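Beta2-bungarotoxin (Bungarus multicinctus, PDB 1BUN) is a two-chain presynaptic snake neurotoxin that joins a phospholipase A2 to a Kunitz-type chain, which probably targets it to neuronal potassium channels. Local coordinates at residues K2-C7 with N45-D50; F23-S28 with C55-Y60. One frame throughout, in Å; residues are numbered along the deposited sequence.

Contact 1: K2-C7 with N45-D50; sequences KRHPDC and NHFKSD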
loop_
_atom_site.group_PDB
_atom_site.type_symbol
_atom_site.label_atom_id
_atom_site.label_comp_id
_atom_site.label_asym_id
_atom_site.label_seq_id
_atom_site.Cartn_x
_atom_site.Cartn_y
_atom_site.Cartn_z
ATOM N N LYS B 2 -6.035 -2.327 -5.699
ATOM C CA LYS B 2 -7.017 -3.069 -6.472
ATOM C C LYS B 2 -6.317 -3.768 -7.625
ATOM O O LYS B 2 -5.164 -3.453 -7.945
ATOM C CB LYS B 2 -8.100 -2.121 -6.995
ATOM C CG LYS B 2 -9.005 -1.591 -5.894
ATOM C CD LYS B 2 -9.954 -0.486 -6.354
ATOM C CE LYS B 2 -9.300 0.891 -6.418
ATOM N NZ LYS B 2 -8.480 1.047 -7.646
ATOM N N ARG B 3 -7.005 -4.739 -8.222
ATOM C CA ARG B 3 -6.458 -5.495 -9.348
ATOM C C ARG B 3 -6.450 -4.642 -10.594
ATOM O O ARG B 3 -7.381 -3.881 -10.808
ATOM C CB ARG B 3 -7.287 -6.735 -9.604
ATOM C CG ARG B 3 -6.505 -7.768 -10.307
ATOM C CD ARG B 3 -7.345 -8.942 -10.606
ATOM N NE ARG B 3 -6.578 -9.965 -11.298
ATOM C CZ ARG B 3 -6.880 -10.440 -12.497
ATOM N NH1 ARG B 3 -7.933 -9.971 -13.166
ATOM N NH2 ARG B 3 -6.194 -11.463 -12.971
ATOM N N HIS B 4 -5.406 -4.743 -11.413
ATOM C CA HIS B 4 -5.358 -3.924 -12.620
ATOM C C HIS B 4 -6.540 -4.264 -13.522
ATOM O O HIS B 4 -6.810 -5.428 -13.806
ATOM C CB HIS B 4 -4.044 -4.113 -13.380
ATOM C CG HIS B 4 -3.797 -3.054 -14.409
ATOM N ND1 HIS B 4 -4.402 -3.102 -15.638
ATOM C CD2 HIS B 4 -3.175 -1.854 -14.267
ATOM C CE1 HIS B 4 -4.153 -1.937 -16.209
ATOM N NE2 HIS B 4 -3.418 -1.150 -15.418
ATOM N N PRO B 5 -7.292 -3.254 -13.945
ATOM C CA PRO B 5 -8.438 -3.512 -14.810
ATOM C C PRO B 5 -8.158 -4.147 -16.170
ATOM O O PRO B 5 -9.086 -4.644 -16.809
ATOM C CB PRO B 5 -9.062 -2.124 -14.959
ATOM C CG PRO B 5 -7.905 -1.196 -14.748
ATOM C CD PRO B 5 -7.233 -1.835 -13.576
ATOM N N ASP B 6 -6.907 -4.187 -16.612
ATOM C CA ASP B 6 -6.627 -4.758 -17.933
ATOM C C ASP B 6 -5.972 -6.132 -17.939
ATOM O O ASP B 6 -5.739 -6.717 -18.994
ATOM C CB ASP B 6 -5.808 -3.764 -18.758
ATOM C CG ASP B 6 -6.549 -2.444 -18.979
ATOM O OD1 ASP B 6 -7.767 -2.500 -19.287
ATOM O OD2 ASP B 6 -5.935 -1.355 -18.852
ATOM N N CYS B 7 -5.770 -6.690 -16.758
ATOM C CA CYS B 7 -5.113 -7.981 -16.595
ATOM C C CYS B 7 -5.584 -9.159 -17.447
ATOM O O CYS B 7 -4.864 -10.154 -17.582
ATOM C CB CYS B 7 -5.119 -8.376 -15.113
ATOM S SG CYS B 7 -4.106 -7.260 -14.105
ATOM N N ASN B 45 -1.887 -4.004 -19.923
ATOM C CA ASN B 45 -1.469 -5.355 -19.550
ATOM C C ASN B 45 -0.083 -5.528 -20.146
ATOM O O ASN B 45 0.086 -6.055 -21.259
ATOM C CB ASN B 45 -2.437 -6.418 -20.110
ATOM C CG ASN B 45 -2.169 -7.814 -19.559
ATOM O OD1 ASN B 45 -1.220 -8.019 -18.804
ATOM N ND2 ASN B 45 -2.994 -8.778 -19.932
ATOM N N HIS B 46 0.876 -4.888 -19.490
ATOM C CA HIS B 46 2.286 -4.931 -19.868
ATOM C C HIS B 46 3.065 -4.307 -18.716
ATOM O O HIS B 46 2.872 -3.136 -18.372
ATOM C CB HIS B 46 2.552 -4.202 -21.201
ATOM C CG HIS B 46 2.198 -2.744 -21.194
ATOM N ND1 HIS B 46 3.000 -1.753 -20.670
ATOM C CD2 HIS B 46 1.115 -2.104 -21.706
ATOM C CE1 HIS B 46 2.395 -0.579 -20.877
ATOM N NE2 HIS B 46 1.244 -0.742 -21.505
ATOM N N PHE B 47 3.948 -5.074 -18.103
ATOM C CA PHE B 47 4.685 -4.531 -16.973
ATOM C C PHE B 47 6.181 -4.815 -17.112
ATOM O O PHE B 47 6.556 -5.844 -17.661
ATOM C CB PHE B 47 4.104 -5.115 -15.648
ATOM C CG PHE B 47 2.588 -5.202 -15.625
ATOM C CD1 PHE B 47 1.929 -6.267 -16.226
ATOM C CD2 PHE B 47 1.829 -4.186 -15.086
ATOM C CE1 PHE B 47 0.533 -6.318 -16.299
ATOM C CE2 PHE B 47 0.419 -4.228 -15.158
ATOM C CZ PHE B 47 -0.223 -5.302 -15.770
ATOM N N LYS B 48 7.022 -3.918 -16.602
ATOM C CA LYS B 48 8.472 -4.079 -16.670
ATOM C C LYS B 48 8.937 -5.431 -16.178
ATOM O O LYS B 48 9.981 -5.894 -16.599
ATOM C CB LYS B 48 9.216 -3.065 -15.803
ATOM C CG LYS B 48 8.657 -1.659 -15.688
ATOM C CD LYS B 48 9.369 -0.926 -14.525
ATOM C CE LYS B 48 8.725 0.435 -14.211
ATOM N NZ LYS B 48 7.390 0.311 -13.562
ATOM N N SER B 49 8.228 -6.041 -15.237
ATOM C CA SER B 49 8.669 -7.331 -14.730
ATOM C C SER B 49 7.600 -8.252 -14.177
ATOM O O SER B 49 6.468 -7.838 -13.949
ATOM C CB SER B 49 9.772 -7.138 -13.690
ATOM O OG SER B 49 9.304 -6.448 -12.545
ATOM N N ASP B 50 7.972 -9.519 -14.017
ATOM C CA ASP B 50 7.108 -10.575 -13.483
ATOM C C ASP B 50 6.526 -10.182 -12.119
ATOM O O ASP B 50 5.318 -10.221 -11.916
ATOM C CB ASP B 50 7.924 -11.873 -13.328
ATOM C CG ASP B 50 7.049 -13.119 -13.189
ATOM O OD1 ASP B 50 5.911 -13.120 -13.690
ATOM O OD2 ASP B 50 7.492 -14.117 -12.585
#
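His4 and Phe47 meet as a T-shaped (edge-to-face) aromatic pair inside this Kunitz fold. The pair joins the N-terminal loop to the loop that leads into helix 50-57. Phe47 turns its edge to the face of His4. The planes lie at 79° and the ring centroids are 5.8 Å apart. The closest atoms are Phe47 CE2 and His4 CD2, at 4.4 Å. The Phe47 side chain also packs on helix 50-57, against Leu52, Cys53, Glu56 and Cys57.

The imidazole is also held within its own segment. His4 begins a type I beta turn that ends at Cys7, and His4 ND1 accepts a hydrogen bond from Asp6 N at 2.9 Å. That donor sits 26° out of the ring plane. Pro5 CD covers one face of His4 near its rim.

Asn45 lies alongside the end of the same turn. Its CG is anti to the backbone N (chi1 -171°), which carries the amide past two turn carbonyls. Asn45 CB packs 3.5 Å from Asp6 O. The amide is gripped outside the contact: Asn45 OD1 accepts from Tyr25 N on strand 20-26, and ND2 donates to Lys9 O. Asn45 ND2 also lies 3.3 Å from Cys7 O.

Contact 2: F23-S28 with C55-Y60; sequences FYYKPS and CECLEY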
loop_
_atom_site.group_PDB
_atom_site.type_symbol
_atom_site.label_atom_id
_atom_site.label_comp_id
_atom_site.label_asym_id
_atom_site.label_seq_id
_atom_site.Cartn_x
_atom_site.Cartn_y
_atom_site.Cartn_z
ATOM N N PHE B 23 6.095 -8.200 -19.482
ATOM C CA PHE B 23 5.271 -9.342 -19.134
ATOM C C PHE B 23 3.877 -8.848 -19.100
ATOM O O PHE B 23 3.635 -7.656 -18.879
ATOM C CB PHE B 23 5.625 -9.916 -17.776
ATOM C CG PHE B 23 7.087 -10.183 -17.601
ATOM C CD1 PHE B 23 7.991 -9.144 -17.551
ATOM C CD2 PHE B 23 7.553 -11.461 -17.496
ATOM C CE1 PHE B 23 9.331 -9.388 -17.404
ATOM C CE2 PHE B 23 8.886 -11.696 -17.348
ATOM C CZ PHE B 23 9.779 -10.654 -17.302
ATOM N N TYR B 24 2.974 -9.761 -19.404
ATOM C CA TYR B 24 1.570 -9.485 -19.428
ATOM C C TYR B 24 0.927 -10.634 -18.697
ATOM O O TYR B 24 1.546 -11.692 -18.545
ATOM C CB TYR B 24 1.100 -9.469 -20.861
ATOM C CG TYR B 24 1.087 -10.807 -21.539
ATOM C CD1 TYR B 24 2.236 -11.354 -22.097
ATOM C CD2 TYR B 24 -0.105 -11.464 -21.741
ATOM C CE1 TYR B 24 2.164 -12.513 -22.856
ATOM C CE2 TYR B 24 -0.185 -12.600 -22.477
ATOM C CZ TYR B 24 0.936 -13.122 -23.042
ATOM O OH TYR B 24 0.759 -14.213 -23.865
ATOM N N TYR B 25 -0.309 -10.460 -18.258
ATOM C CA TYR B 25 -0.968 -11.533 -17.546
ATOM C C TYR B 25 -1.778 -12.401 -18.488
ATOM O O TYR B 25 -2.493 -11.893 -19.355
ATOM C CB TYR B 25 -1.864 -10.976 -16.426
ATOM C CG TYR B 25 -2.524 -12.047 -15.591
ATOM C CD1 TYR B 25 -1.775 -12.866 -14.752
ATOM C CD2 TYR B 25 -3.892 -12.266 -15.674
ATOM C CE1 TYR B 25 -2.375 -13.884 -14.015
ATOM C CE2 TYR B 25 -4.490 -13.271 -14.949
ATOM C CZ TYR B 25 -3.732 -14.071 -14.125
ATOM O OH TYR B 25 -4.362 -15.042 -13.389
ATOM N N LYS B 26 -1.618 -13.712 -18.357
ATOM C CA LYS B 26 -2.384 -14.623 -19.169
ATOM C C LYS B 26 -3.440 -15.298 -18.272
ATOM O O LYS B 26 -3.106 -16.098 -17.385
ATOM C CB LYS B 26 -1.491 -15.672 -19.829
ATOM C CG LYS B 26 -2.149 -16.230 -21.067
ATOM C CD LYS B 26 -1.502 -17.476 -21.647
ATOM C CE LYS B 26 -1.928 -17.657 -23.123
ATOM N NZ LYS B 26 -1.375 -16.560 -24.024
ATOM N N PRO B 27 -4.721 -14.932 -18.441
ATOM C CA PRO B 27 -5.781 -15.535 -17.627
ATOM C C PRO B 27 -5.851 -17.055 -17.716
ATOM O O PRO B 27 -5.961 -17.723 -16.702
ATOM C CB PRO B 27 -7.051 -14.862 -18.146
ATOM C CG PRO B 27 -6.670 -14.288 -19.477
ATOM C CD PRO B 27 -5.260 -13.845 -19.276
ATOM N N SER B 28 -5.680 -17.609 -18.906
ATOM C CA SER B 28 -5.729 -19.056 -19.105
ATOM C C SER B 28 -4.470 -19.780 -18.636
ATOM O O SER B 28 -4.137 -20.852 -19.152
ATOM C CB SER B 28 -5.919 -19.348 -20.584
ATOM O OG SER B 28 -6.420 -18.197 -21.242
ATOM N N CYS B 55 1.973 -8.881 -8.905
ATOM C CA CYS B 55 1.486 -7.870 -7.985
ATOM C C CYS B 55 0.190 -7.235 -8.445
ATOM O O CYS B 55 -0.746 -7.092 -7.662
ATOM C CB CYS B 55 2.528 -6.773 -7.849
ATOM S SG CYS B 55 2.186 -5.642 -6.480
ATOM N N GLU B 56 0.151 -6.865 -9.722
ATOM C CA GLU B 56 -0.994 -6.190 -10.308
ATOM C C GLU B 56 -2.122 -7.078 -10.779
ATOM O O GLU B 56 -3.274 -6.630 -10.820
ATOM C CB GLU B 56 -0.549 -5.342 -11.509
ATOM C CG GLU B 56 0.292 -4.139 -11.210
ATOM C CD GLU B 56 -0.531 -2.891 -11.024
ATOM O OE1 GLU B 56 -1.494 -2.910 -10.231
ATOM O OE2 GLU B 56 -0.205 -1.870 -11.652
ATOM N N CYS B 57 -1.803 -8.328 -11.112
ATOM C CA CYS B 57 -2.792 -9.233 -11.686
ATOM C C CYS B 57 -3.096 -10.568 -11.065
ATOM O O CYS B 57 -4.097 -11.191 -11.438
ATOM C CB CYS B 57 -2.439 -9.524 -13.144
ATOM S SG CYS B 57 -2.264 -8.064 -14.176
ATOM N N LEU B 58 -2.224 -11.067 -10.210
ATOM C CA LEU B 58 -2.489 -12.370 -9.627
ATOM C C LEU B 58 -3.848 -12.397 -8.926
ATOM O O LEU B 58 -4.204 -11.482 -8.189
ATOM C CB LEU B 58 -1.338 -12.825 -8.724
ATOM C CG LEU B 58 -0.718 -14.189 -9.080
ATOM C CD1 LEU B 58 -0.619 -14.386 -10.566
ATOM C CD2 LEU B 58 0.652 -14.308 -8.459
ATOM N N GLU B 59 -4.656 -13.381 -9.310
ATOM C CA GLU B 59 -5.998 -13.570 -8.766
ATOM C C GLU B 59 -5.955 -14.299 -7.430
ATOM O O GLU B 59 -5.474 -15.428 -7.347
ATOM C CB GLU B 59 -6.841 -14.374 -9.753
ATOM C CG GLU B 59 -6.896 -13.778 -11.149
ATOM C CD GLU B 59 -7.633 -14.671 -12.128
ATOM O OE1 GLU B 59 -8.750 -15.116 -11.783
ATOM O OE2 GLU B 59 -7.087 -14.953 -13.225
ATOM N N TYR B 60 -6.452 -13.650 -6.386
ATOM C CA TYR B 60 -6.463 -14.249 -5.061
ATOM C C TYR B 60 -7.636 -15.210 -4.876
ATOM O O TYR B 60 -8.550 -14.952 -4.088
ATOM C CB TYR B 60 -6.459 -13.159 -3.978
ATOM C CG TYR B 60 -5.111 -12.477 -3.799
ATOM C CD1 TYR B 60 -3.943 -13.223 -3.731
ATOM C CD2 TYR B 60 -5.011 -11.097 -3.675
ATOM C CE1 TYR B 60 -2.714 -12.619 -3.541
ATOM C CE2 TYR B 60 -3.782 -10.485 -3.484
ATOM C CZ TYR B 60 -2.637 -11.257 -3.417
ATOM O OH TYR B 60 -1.406 -10.672 -3.217
HETATM O O HOH W 1 -3.446 -15.732 -10.594
#
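Tyr25 packs against Cys57 where the beta hairpin of the Kunitz fold meets the end of the C-terminal helix. Tyr25 is on strand 20-26, and its CG is anti to the backbone N (chi1 -177°), which sends the ring across to the 55-60 segment.

The tight part runs from the root of the ring over one face. Cys57 CB touches Tyr25 CG at 3.5 Å. Cys57 SG makes an oblique sulfur-aromatic contact, 5.1 Å from the ring centroid. The same sulfur forms the disulfide to Cys7. Cys57 O sits over the centre of one ring face, 3.9 Å above the plane, and probably accepts a hydrogen bond from Arg3 NH2. Leu58 runs at about a right angle to the tyrosine. Its CD1 comes obliquely to 3.9 Å from Tyr25 CE1, neither over the face nor at the edge.

The far end of the ring is polar and nearer solvent. Here the partly exposed Glu59 meets the phenol, with ring and carboxylate planes 75° apart. Tyr25 OH donates to Glu59 OE2 at 2.7 Å, on the anti side of the oxygen and 26° out of the carboxylate plane. Arg3 and Lys30 add long, weak ion pairs to that oxygen. A water bridges the same two residues: it donates to Tyr25 OH at 3.0 Å and accepts from Glu59 N at 2.9 Å.

Overall arrangement
The two contacts are neighbours, with centres about 7 Å apart. Their segments alternate along the chain: 2-7, 23-28, 45-50, then 55-60. Each contact therefore ties an early part of the small domain to a late part. They are fused by the Cys7-Cys57 disulfide, which takes one cysteine from each. Strand 20-26 and helix 50-57 carry contact 2 and also receive side chains of contact 1, Asn45 on the strand and Phe47 on the helix. Phe23 also shares backbone hydrogen bonding with Phe47, and His4 with Glu56. Together the contacts join residues just inside the termini, His4 to Cys7 and Cys57 to Glu59, to the pre-helix loop and hairpin strand respectively. Cys55 is disulfide-bonded to the partner chain.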